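Local coordinates for uncharacterized protein (Xanthomonas campestris pv. campestris, PDB 3HIU) that is of unknown function but adopts a ferritin-like four-helix bundle, is found as a two-subunit assembly and holds a bound sodium ion, at residues 30-35 with 91-96; 59-62 with 66-69; 113-118 with 125-130. All coordinates share one frame; numbering follows the deposited sequence.

Contact 3 is the buried one: the antiparallel neighbours 94-120 and 124-159 pack through apolar side chains, several of them small, with no hydrogen bond between segments 113-118 and 125-130. Contacts 1 and 2 are surface contacts, each laying a loop against a helix or against the residues leading into one. Contact 1 mixes ions, water, a bound diol and a little apolar packing, whereas contact 2 is almost wholly apolar. Contacts 2 and 3 lie at the same end of the bundle and touch, Cys59 SG standing 3.7 Å from Ile129 CG1. Contact 1 is at the other end, its centre about 34 Å from the centre of each, but shares helix 94-120 with contact 3.

Contact 1: 30-35 with 91-96; sequences SRIEHY and DEVTKG. With EDO (1,2-ethanediol), chain P.
At one end of the four-helix bundle, the loop joining helices 2-28 and 36-62 meets the residues leading into helix 94-120 through Tyr35, Ile32 and Arg31 on one side and Val93 and Glu92 on the other. Val93 is the apolar centre. Its CG2, turned anti to the backbone N (chi1 84° for CG1), lies 4.0 Å from Tyr35 CE2, the two side chains coming from opposite directions. Ile32 CG1 approaches Val93 CG2 at 4.3 Å. A 1,2-ethanediol, probably from the crystallisation liquor, sits between the loop and Val93. Its O2 takes a nearly straight bond from Glu33 N (2.6 Å, 177°) and a more bent one from His34 N (3.3 Å, 139°), while its O1 lies in plane at the edge of the Tyr35 ring.

Arg31 NH1 forms a salt bridge with Glu92 OE1 at 3.2 Å, although NH1 is modelled too close to Glu92, so the details of this pair are doubtful. A water links the two acidic side chains by donating to Glu33 OE1 (2.8 Å) and Glu92 OE2 (3.3 Å). Beside this contact, Asp91 makes a salt bridge to Lys9 of the second subunit. Tyr35 occupies the N-cap position of helix 36-62, and its side chain also packs on Ile151 and Phe155 of helix 124-159; the interhelical loop lies across the end of the bundle, as in a ferritin-like four-helix fold.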
ATOM      1  N   SER B  30      10.759  -5.669 -16.108  1.00 59.55           N
ATOM      2  CA  SER B  30      10.800  -6.550 -17.280  1.00 63.78           C
ATOM      3  C   SER B  30       9.607  -6.422 -18.242  1.00 69.37           C
ATOM      4  O   SER B  30       9.723  -6.755 -19.425  1.00 71.73           O
ATOM      5  CB  SER B  30      10.956  -8.011 -16.846  1.00 59.67           C
ATOM      6  OG  SER B  30      12.308  -8.303 -16.540  1.00 59.72           O
ATOM      7  N   ARG B  31       8.473  -5.938 -17.743  1.00 66.98           N
ATOM      8  CA  ARG B  31       7.243  -5.905 -18.532  1.00 63.16           C
ATOM      9  C   ARG B  31       7.009  -4.588 -19.252  1.00 56.00           C
ATOM     10  O   ARG B  31       6.072  -4.477 -20.032  1.00 57.86           O
ATOM     11  CB  ARG B  31       6.038  -6.181 -17.636  1.00 70.87           C
ATOM     12  CG  ARG B  31       6.016  -7.554 -16.997  1.00 81.24           C
ATOM     13  CD  ARG B  31       4.927  -7.612 -15.941  1.00 90.11           C
ATOM     14  NE  ARG B  31       4.410  -8.961 -15.736  1.00 98.43           N
ATOM     15  CZ  ARG B  31       3.508  -9.539 -16.522  1.00104.29           C
ATOM     16  NH1 ARG B  31       3.028  -8.890 -17.576  1.00104.81           N
ATOM     17  NH2 ARG B  31       3.089 -10.770 -16.264  1.00107.12           N
ATOM     18  N   ILE B  32       7.845  -3.589 -18.980  1.00 51.82           N
ATOM     19  CA  ILE B  32       7.623  -2.244 -19.516  1.00 45.82           C
ATOM     20  C   ILE B  32       8.173  -2.042 -20.927  1.00 45.44           C
ATOM     21  O   ILE B  32       9.381  -2.156 -21.161  1.00 45.17           O
ATOM     22  CB  ILE B  32       8.204  -1.160 -18.607  1.00 39.97           C
ATOM     23  CG1 ILE B  32       7.482  -1.146 -17.254  1.00 38.87           C
ATOM     24  CG2 ILE B  32       8.110   0.200 -19.293  1.00 42.83           C
ATOM     25  CD1 ILE B  32       8.131  -0.232 -16.197  1.00 34.14           C
ATOM     26  N   GLU B  33       7.276  -1.718 -21.856  1.00 38.30           N
ATOM     27  CA  GLU B  33       7.652  -1.504 -23.239  1.00 37.05           C
ATOM     28  C   GLU B  33       7.459  -0.060 -23.619  1.00 34.40           C
ATOM     29  O   GLU B  33       8.086   0.422 -24.548  1.00 29.15           O
ATOM     30  CB  GLU B  33       6.773  -2.343 -24.156  1.00 45.45           C
ATOM     31  CG  GLU B  33       6.478  -3.736 -23.650  1.00 58.64           C
ATOM     32  CD  GLU B  33       5.438  -4.455 -24.499  1.00 71.53           C
ATOM     33  OE1 GLU B  33       4.271  -4.001 -24.544  1.00 75.93           O
ATOM     34  OE2 GLU B  33       5.792  -5.480 -25.120  1.00 75.57           O
ATOM     35  N   HIS B  34       6.573   0.629 -22.908  1.00 32.05           N
ATOM     36  CA  HIS B  34       6.085   1.919 -23.387  1.00 35.18           C
ATOM     37  C   HIS B  34       6.334   3.145 -22.469  1.00 53.23           C
ATOM     38  O   HIS B  34       5.842   4.242 -22.754  1.00 58.16           O
ATOM     39  CB  HIS B  34       4.588   1.814 -23.759  1.00 40.26           C
ATOM     40  CG  HIS B  34       4.279   0.785 -24.812  1.00 46.17           C
ATOM     41  ND1 HIS B  34       3.211  -0.087 -24.714  1.00 43.58           N
ATOM     42  CD2 HIS B  34       4.889   0.492 -25.989  1.00 45.62           C
ATOM     43  CE1 HIS B  34       3.180  -0.866 -25.781  1.00 40.28           C
ATOM     44  NE2 HIS B  34       4.187  -0.538 -26.568  1.00 41.09           N
ATOM     45  N   TYR B  35       7.090   2.974 -21.387  1.00 47.47           N
ATOM     46  CA  TYR B  35       7.340   4.082 -20.457  1.00 35.36           C
ATOM     47  C   TYR B  35       8.777   4.099 -19.991  1.00 37.96           C
ATOM     48  O   TYR B  35       9.077   3.693 -18.872  1.00 36.52           O
ATOM     49  CB  TYR B  35       6.425   3.988 -19.241  1.00 31.76           C
ATOM     50  CG  TYR B  35       5.018   3.636 -19.607  1.00 31.31           C
ATOM     51  CD1 TYR B  35       4.090   4.622 -19.883  1.00 32.60           C
ATOM     52  CD2 TYR B  35       4.623   2.311 -19.706  1.00 33.76           C
ATOM     53  CE1 TYR B  35       2.801   4.299 -20.237  1.00 39.01           C
ATOM     54  CE2 TYR B  35       3.337   1.978 -20.064  1.00 35.25           C
ATOM     55  CZ  TYR B  35       2.429   2.974 -20.326  1.00 40.48           C
ATOM     56  OH  TYR B  35       1.142   2.648 -20.681  1.00 48.95           O
ATOM     57  N   ASP B  91      -3.444  -5.461 -18.784  1.00 50.06           N
ATOM     58  CA  ASP B  91      -3.660  -4.424 -17.787  1.00 41.13           C
ATOM     59  C   ASP B  91      -2.435  -4.297 -16.889  1.00 38.22           C
ATOM     60  O   ASP B  91      -2.340  -3.359 -16.090  1.00 34.07           O
ATOM     61  CB  ASP B  91      -4.846  -4.838 -16.914  1.00 37.01           C
ATOM     62  CG  ASP B  91      -5.822  -3.715 -16.669  1.00 45.66           C
ATOM     63  OD1 ASP B  91      -5.658  -2.625 -17.260  1.00 55.05           O
ATOM     64  OD2 ASP B  91      -6.770  -3.938 -15.884  1.00 43.54           O
ATOM     65  N   GLU B  92      -1.504  -5.242 -17.016  1.00 37.82           N
ATOM     66  CA  GLU B  92      -0.521  -5.492 -15.960  1.00 47.81           C
ATOM     67  C   GLU B  92       0.334  -4.279 -15.570  1.00 50.03           C
ATOM     68  O   GLU B  92       0.853  -4.225 -14.455  1.00 42.46           O
ATOM     69  CB  GLU B  92       0.364  -6.703 -16.293  1.00 56.74           C
ATOM     70  CG  GLU B  92       1.650  -6.369 -17.038  1.00 66.30           C
ATOM     71  CD  GLU B  92       1.553  -6.631 -18.526  1.00 78.17           C
ATOM     72  OE1 GLU B  92       0.612  -7.342 -18.940  1.00 82.80           O
ATOM     73  OE2 GLU B  92       2.418  -6.129 -19.281  1.00 80.86           O
ATOM     74  N   VAL B  93       0.465  -3.308 -16.475  1.00 58.76           N
ATOM     75  CA  VAL B  93       1.301  -2.129 -16.221  1.00 60.41           C
ATOM     76  C   VAL B  93       0.599  -1.019 -15.419  1.00 52.91           C
ATOM     77  O   VAL B  93       1.217  -0.414 -14.542  1.00 47.67           O
ATOM     78  CB  VAL B  93       1.877  -1.538 -17.527  1.00 69.54           C
ATOM     79  CG1 VAL B  93       0.864  -0.604 -18.185  1.00 75.25           C
ATOM     80  CG2 VAL B  93       3.184  -0.799 -17.248  1.00 66.83           C
ATOM     81  N   THR B  94      -0.672  -0.749 -15.721  1.00 47.56           N
ATOM     82  CA  THR B  94      -1.455   0.218 -14.950  1.00 42.08           C
ATOM     83  C   THR B  94      -1.583  -0.272 -13.515  1.00 44.07           C
ATOM     84  O   THR B  94      -1.463   0.494 -12.556  1.00 44.99           O
ATOM     85  CB  THR B  94      -2.873   0.436 -15.550  1.00 37.27           C
ATOM     86  OG1 THR B  94      -3.678   1.171 -14.626  1.00 38.39           O
ATOM     87  CG2 THR B  94      -3.562  -0.879 -15.811  1.00 32.73           C
ATOM     88  N   LYS B  95      -1.808  -1.568 -13.374  1.00 43.20           N
ATOM     89  CA  LYS B  95      -2.057  -2.146 -12.071  1.00 44.96           C
ATOM     90  C   LYS B  95      -0.757  -2.450 -11.350  1.00 40.08           C
ATOM     91  O   LYS B  95      -0.757  -2.684 -10.152  1.00 40.02           O
ATOM     92  CB  LYS B  95      -2.921  -3.398 -12.207  1.00 54.35           C
ATOM     93  CG  LYS B  95      -4.301  -3.119 -12.807  1.00 59.77           C
ATOM     94  CD  LYS B  95      -4.919  -1.859 -12.203  1.00 63.22           C
ATOM     95  CE  LYS B  95      -6.403  -1.743 -12.527  1.00 66.57           C
ATOM     96  NZ  LYS B  95      -7.016  -0.536 -11.903  1.00 65.60           N
ATOM     97  N   GLY B  96       0.350  -2.445 -12.083  1.00 36.57           N
ATOM     98  CA  GLY B  96       1.657  -2.621 -11.475  1.00 29.09           C
ATOM     99  C   GLY B  96       2.073  -1.331 -10.807  1.00 25.50           C
ATOM    100  O   GLY B  96       2.660  -1.323  -9.729  1.00 28.74           O
TER
HETATM  101  C1  EDO P 174       2.356  -1.469 -21.591  1.00 38.19           C
HETATM  102  O1  EDO P 174       1.245  -0.711 -21.101  1.00 40.17           O
HETATM  103  C2  EDO P 174       3.465  -1.545 -20.552  1.00 30.45           C
HETATM  104  O2  EDO P 174       4.715  -1.457 -21.236  1.00 31.81           O
HETATM  105  O   HOH W   1       3.024  -4.545 -22.086  1.00 41.50           O

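Contact 2: 59-62 with 66-69; sequences CLEL and SIPT
Leu60, on the last turn of helix 36-62, bears against Ser66, Ile67 and Pro68 of the chain that leaves that helix. The backbones come nearest at Leu60 and Ser66, whose CA atoms are 6.1 Å apart. The CB of Leu60 meets the end of the isoleucine, with Ile67 CD1 at 3.8 Å. One bond further out, CG already faces the main chain and lies 3.8 Å from Ser66 O. The branch then straddles that carbonyl: CD1 and CD2 are each 3.5 Å from Ser66 O. CD1 also reaches Pro68 CD at 3.7 Å, making it the methyl that joins carbonyl and proline. The torsions account for this course, since CG stands anti to the carbonyl carbon (chi1 -85°) and CD1 continues the chain nearly extended (chi2 166°).

Ile67 brings its terminal methyl back to the helix by a bend at chi2 (59°). Ile67 CD1 also touches the aliphatic part of Glu61, 4.1 Å from Glu61 CG, with the two side chains running at a slant to one another. The carboxylate of Glu61 is engaged along its own helix, where OE2 is hydrogen-bonded to Gln57 NE2. No hydrogen bond joins the two segments.

The carbonyl oxygen that the leucine methyls flank is satisfied from the first helix, because Gln12 NE2 donates to Ser66 O. Leu60 and Pro68 both pack on Gln12 and Ile67 on Tyr15, so the departing chain lies against helices 36-62 and 2-28 together, while neighbouring Cys59 packs on Leu11 of helix 2-28 and on Val126 and Ile129 of helix 124-159.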
ATOM      1  N   CYS B  59      22.240  -3.804  10.437  1.00 41.68           N
ATOM      2  CA  CYS B  59      21.512  -3.544  11.675  1.00 35.71           C
ATOM      3  C   CYS B  59      21.144  -4.834  12.406  1.00 35.00           C
ATOM      4  O   CYS B  59      21.042  -4.860  13.631  1.00 41.37           O
ATOM      5  CB  CYS B  59      20.253  -2.719  11.395  1.00 34.96           C
ATOM      6  SG  CYS B  59      20.556  -0.984  10.978  1.00 41.27           S
ATOM      7  N   LEU B  60      20.947  -5.909  11.653  1.00 31.02           N
ATOM      8  CA  LEU B  60      20.659  -7.205  12.259  1.00 34.75           C
ATOM      9  C   LEU B  60      21.943  -7.859  12.780  1.00 33.78           C
ATOM     10  O   LEU B  60      21.934  -8.552  13.800  1.00 32.49           O
ATOM     11  CB  LEU B  60      19.938  -8.128  11.266  1.00 34.43           C
ATOM     12  CG  LEU B  60      18.413  -7.989  11.154  1.00 28.15           C
ATOM     13  CD1 LEU B  60      17.878  -8.701   9.905  1.00 24.86           C
ATOM     14  CD2 LEU B  60      17.721  -8.502  12.424  1.00 24.95           C
ATOM     15  N   GLU B  61      23.048  -7.625  12.080  1.00 32.01           N
ATOM     16  CA  GLU B  61      24.344  -8.118  12.524  1.00 35.65           C
ATOM     17  C   GLU B  61      24.808  -7.384  13.784  1.00 38.99           C
ATOM     18  O   GLU B  61      25.363  -7.992  14.695  1.00 45.82           O
ATOM     19  CB  GLU B  61      25.369  -8.015  11.389  1.00 36.49           C
ATOM     20  CG  GLU B  61      25.090  -9.011  10.271  1.00 40.52           C
ATOM     21  CD  GLU B  61      25.867  -8.741   8.996  1.00 42.36           C
ATOM     22  OE1 GLU B  61      26.221  -7.573   8.737  1.00 49.47           O
ATOM     23  OE2 GLU B  61      26.111  -9.704   8.241  1.00 38.65           O
ATOM     24  N   LEU B  62      24.556  -6.082  13.838  1.00 39.69           N
ATOM     25  CA  LEU B  62      24.874  -5.288  15.020  1.00 43.69           C
ATOM     26  C   LEU B  62      24.187  -5.765  16.314  1.00 46.29           C
ATOM     27  O   LEU B  62      24.831  -5.856  17.362  1.00 50.67           O
ATOM     28  CB  LEU B  62      24.538  -3.810  14.784  1.00 43.66           C
ATOM     29  CG  LEU B  62      24.408  -2.962  16.059  1.00 45.34           C
ATOM     30  CD1 LEU B  62      25.772  -2.814  16.749  1.00 51.51           C
ATOM     31  CD2 LEU B  62      23.768  -1.596  15.795  1.00 38.69           C
ATOM     32  N   SER B  66      19.376 -12.507  13.813  1.00 56.02           N
ATOM     33  CA  SER B  66      19.760 -13.229  12.607  1.00 59.74           C
ATOM     34  C   SER B  66      19.127 -12.647  11.342  1.00 59.38           C
ATOM     35  O   SER B  66      18.236 -11.793  11.403  1.00 59.91           O
ATOM     36  CB  SER B  66      19.463 -14.732  12.740  1.00 61.22           C
ATOM     37  OG  SER B  66      18.128 -14.980  13.150  1.00 61.19           O
ATOM     38  N   ILE B  67      19.603 -13.125  10.198  1.00 56.04           N
ATOM     39  CA  ILE B  67      19.209 -12.585   8.909  1.00 52.12           C
ATOM     40  C   ILE B  67      18.307 -13.567   8.171  1.00 60.94           C
ATOM     41  O   ILE B  67      18.765 -14.612   7.717  1.00 67.15           O
ATOM     42  CB  ILE B  67      20.438 -12.268   8.053  1.00 45.68           C
ATOM     43  CG1 ILE B  67      21.193 -11.066   8.628  1.00 44.96           C
ATOM     44  CG2 ILE B  67      20.025 -11.980   6.619  1.00 43.38           C
ATOM     45  CD1 ILE B  67      21.684 -11.235  10.051  1.00 44.89           C
ATOM     46  N   PRO B  68      17.014 -13.219   8.046  1.00 64.96           N
ATOM     47  CA  PRO B  68      15.913 -14.025   7.491  1.00 70.36           C
ATOM     48  C   PRO B  68      16.257 -14.960   6.305  1.00 75.84           C
ATOM     49  O   PRO B  68      17.112 -14.648   5.471  1.00 75.55           O
ATOM     50  CB  PRO B  68      14.894 -12.957   7.077  1.00 68.76           C
ATOM     51  CG  PRO B  68      15.087 -11.864   8.098  1.00 64.76           C
ATOM     52  CD  PRO B  68      16.554 -11.880   8.469  1.00 64.16           C
ATOM     53  N   THR B  69      15.569 -16.101   6.242  1.00 78.58           N
ATOM     54  CA  THR B  69      15.827 -17.123   5.226  1.00 79.88           C
ATOM     55  C   THR B  69      14.889 -16.988   4.027  1.00 82.41           C
ATOM     56  O   THR B  69      13.665 -17.003   4.173  1.00 78.11           O
ATOM     57  CB  THR B  69      15.685 -18.538   5.811  1.00 80.20           C
ATOM     58  OG1 THR B  69      14.462 -19.133   5.359  1.00 80.33           O
ATOM     59  CG2 THR B  69      15.698 -18.485   7.331  1.00 79.45           C
TER

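Contact 3: 113-118 with 125-130; sequences ALVVAA and EVAQIC
Ala118 and Val115 pack against Ala127 and Cys130 across an antiparallel helical hairpin, formed by helices 94-120 and 124-159 of the ferritin-like bundle. The short segment axes are 173° apart in direction and approach to 8.2 Å, a close spacing consistent with the alanines at Ala118 and Ala127. The CA atoms of Val115 and Ala127 are only 4.7 Å apart.

The side chains divide into two levels. At one, Val115 and Leu114 lie against Cys130. Val115 has CG1 anti to the backbone N (chi1 -178°), which leaves CG2 beside that nitrogen and puts it 3.8 Å from Cys130 CB. The cysteine sulfur, anti to its own carbonyl carbon (chi1 -63°) as Val115 CG2 is to its, meets Leu114 CB at 3.9 Å. Leu114 CD2 adds a looser approach to Cys130 SG at 4.2 Å. Cys130 is thus touched at CB by one neighbour and at SG by the other.

At the second level Ala118 CB points into the opposing helix and reaches Val126 CG1 at 4.1 Å. Leu114 and Val126 both pack on Leu7 of helix 2-28, and Val126 also rests on Cys59 and Leu62 of helix 36-62, which ties the hairpin into the bundle core. Outward, Ala113 and Val116 pack on Val152 and Val153 of the second subunit. The alanines meet most directly: Ala118 CB lies 3.7 Å from both Ala127 CB and Ala127 N.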
ATOM      1  N   ALA B 113       7.519   2.943  11.794  1.00 18.31           N
ATOM      2  CA  ALA B 113       7.403   2.199  13.048  1.00 23.46           C
ATOM      3  C   ALA B 113       8.731   1.568  13.475  1.00 31.13           C
ATOM      4  O   ALA B 113       8.897   1.209  14.637  1.00 35.76           O
ATOM      5  CB  ALA B 113       6.299   1.160  12.966  1.00 23.07           C
ATOM      6  N   LEU B 114       9.675   1.442  12.546  1.00 29.17           N
ATOM      7  CA  LEU B 114      11.037   1.039  12.899  1.00 27.38           C
ATOM      8  C   LEU B 114      11.818   2.160  13.582  1.00 35.00           C
ATOM      9  O   LEU B 114      12.541   1.932  14.553  1.00 39.48           O
ATOM     10  CB  LEU B 114      11.808   0.540  11.683  1.00 21.34           C
ATOM     11  CG  LEU B 114      12.041  -0.967  11.724  1.00 16.15           C
ATOM     12  CD1 LEU B 114      12.364  -1.482  10.335  1.00 17.51           C
ATOM     13  CD2 LEU B 114      13.155  -1.278  12.705  1.00 16.06           C
ATOM     14  N   VAL B 115      11.677   3.373  13.070  1.00 29.52           N
ATOM     15  CA  VAL B 115      12.286   4.529  13.707  1.00 32.57           C
ATOM     16  C   VAL B 115      11.832   4.660  15.165  1.00 41.66           C
ATOM     17  O   VAL B 115      12.559   5.192  16.004  1.00 47.51           O
ATOM     18  CB  VAL B 115      11.946   5.812  12.941  1.00 38.10           C
ATOM     19  CG1 VAL B 115      12.633   7.006  13.575  1.00 41.44           C
ATOM     20  CG2 VAL B 115      12.357   5.669  11.480  1.00 40.31           C
ATOM     21  N   VAL B 116      10.631   4.169  15.458  1.00 40.57           N
ATOM     22  CA  VAL B 116      10.083   4.211  16.813  1.00 42.09           C
ATOM     23  C   VAL B 116      10.607   3.064  17.698  1.00 43.24           C
ATOM     24  O   VAL B 116      10.900   3.266  18.880  1.00 41.82           O
ATOM     25  CB  VAL B 116       8.534   4.214  16.800  1.00 37.17           C
ATOM     26  CG1 VAL B 116       7.984   4.354  18.209  1.00 39.60           C
ATOM     27  CG2 VAL B 116       8.018   5.337  15.933  1.00 38.02           C
ATOM     28  N   ALA B 117      10.723   1.866  17.126  1.00 42.42           N
ATOM     29  CA  ALA B 117      11.286   0.723  17.848  1.00 40.00           C
ATOM     30  C   ALA B 117      12.793   0.882  18.048  1.00 46.68           C
ATOM     31  O   ALA B 117      13.378   0.272  18.950  1.00 46.76           O
ATOM     32  CB  ALA B 117      10.979  -0.593  17.126  1.00 37.57           C
ATOM     33  N   ALA B 118      13.419   1.691  17.196  1.00 41.86           N
ATOM     34  CA  ALA B 118      14.832   2.016  17.350  1.00 40.25           C
ATOM     35  C   ALA B 118      15.030   3.114  18.401  1.00 38.38           C
ATOM     36  O   ALA B 118      15.886   3.005  19.276  1.00 31.93           O
ATOM     37  CB  ALA B 118      15.432   2.437  16.014  1.00 37.04           C
ATOM     38  N   GLU B 125      21.589   5.083  15.882  1.00 41.75           N
ATOM     39  CA  GLU B 125      22.194   4.826  14.574  1.00 38.52           C
ATOM     40  C   GLU B 125      21.264   3.987  13.706  1.00 31.79           C
ATOM     41  O   GLU B 125      21.117   4.258  12.521  1.00 31.02           O
ATOM     42  CB  GLU B 125      23.545   4.111  14.705  1.00 46.21           C
ATOM     43  CG  GLU B 125      24.654   4.934  15.343  1.00 57.66           C
ATOM     44  CD  GLU B 125      24.714   4.796  16.863  1.00 67.35           C
ATOM     45  OE1 GLU B 125      23.824   4.142  17.454  1.00 69.39           O
ATOM     46  OE2 GLU B 125      25.662   5.343  17.467  1.00 70.67           O
ATOM     47  N   VAL B 126      20.660   2.955  14.293  1.00 31.62           N
ATOM     48  CA  VAL B 126      19.663   2.149  13.595  1.00 35.77           C
ATOM     49  C   VAL B 126      18.533   3.059  13.116  1.00 33.55           C
ATOM     50  O   VAL B 126      18.093   2.965  11.979  1.00 25.61           O
ATOM     51  CB  VAL B 126      19.090   1.025  14.502  1.00 25.62           C
ATOM     52  CG1 VAL B 126      18.047   0.215  13.753  1.00 20.33           C
ATOM     53  CG2 VAL B 126      20.199   0.118  14.980  1.00 24.96           C
ATOM     54  N   ALA B 127      18.096   3.959  13.991  1.00 36.02           N
ATOM     55  CA  ALA B 127      16.995   4.866  13.697  1.00 31.99           C
ATOM     56  C   ALA B 127      17.266   5.741  12.473  1.00 35.88           C
ATOM     57  O   ALA B 127      16.355   6.041  11.699  1.00 32.92           O
ATOM     58  CB  ALA B 127      16.682   5.721  14.919  1.00 28.85           C
ATOM     59  N   GLN B 128      18.517   6.154  12.302  1.00 43.86           N
ATOM     60  CA  GLN B 128      18.889   6.988  11.160  1.00 48.68           C
ATOM     61  C   GLN B 128      18.835   6.171   9.874  1.00 43.85           C
ATOM     62  O   GLN B 128      18.257   6.608   8.885  1.00 42.45           O
ATOM     63  CB  GLN B 128      20.284   7.608  11.347  1.00 56.14           C
ATOM     64  CG  GLN B 128      20.377   9.110  11.001  1.00 63.59           C
ATOM     65  CD  GLN B 128      20.440   9.396   9.504  1.00 65.66           C
ATOM     66  OE1 GLN B 128      19.498   9.945   8.925  1.00 65.02           O
ATOM     67  NE2 GLN B 128      21.555   9.033   8.875  1.00 65.14           N
ATOM     68  N   ILE B 129      19.441   4.985   9.891  1.00 39.68           N
ATOM     69  CA  ILE B 129      19.324   4.069   8.764  1.00 37.75           C
ATOM     70  C   ILE B 129      17.874   4.114   8.310  1.00 32.14           C
ATOM     71  O   ILE B 129      17.574   4.421   7.157  1.00 28.58           O
ATOM     72  CB  ILE B 129      19.669   2.603   9.141  1.00 39.63           C
ATOM     73  CG1 ILE B 129      21.026   2.511   9.836  1.00 48.11           C
ATOM     74  CG2 ILE B 129      19.684   1.723   7.898  1.00 34.35           C
ATOM     75  CD1 ILE B 129      22.202   2.583   8.882  1.00 49.83           C
ATOM     76  N   CYS B 130      16.982   3.841   9.255  1.00 29.84           N
ATOM     77  CA  CYS B 130      15.579   3.641   8.944  1.00 30.03           C
ATOM     78  C   CYS B 130      14.868   4.885   8.427  1.00 34.09           C
ATOM     79  O   CYS B 130      13.948   4.786   7.617  1.00 34.26           O
ATOM     80  CB  CYS B 130      14.860   3.075  10.157  1.00 22.52           C
ATOM     81  SG  CYS B 130      15.488   1.470  10.594  1.00 37.96           S
TER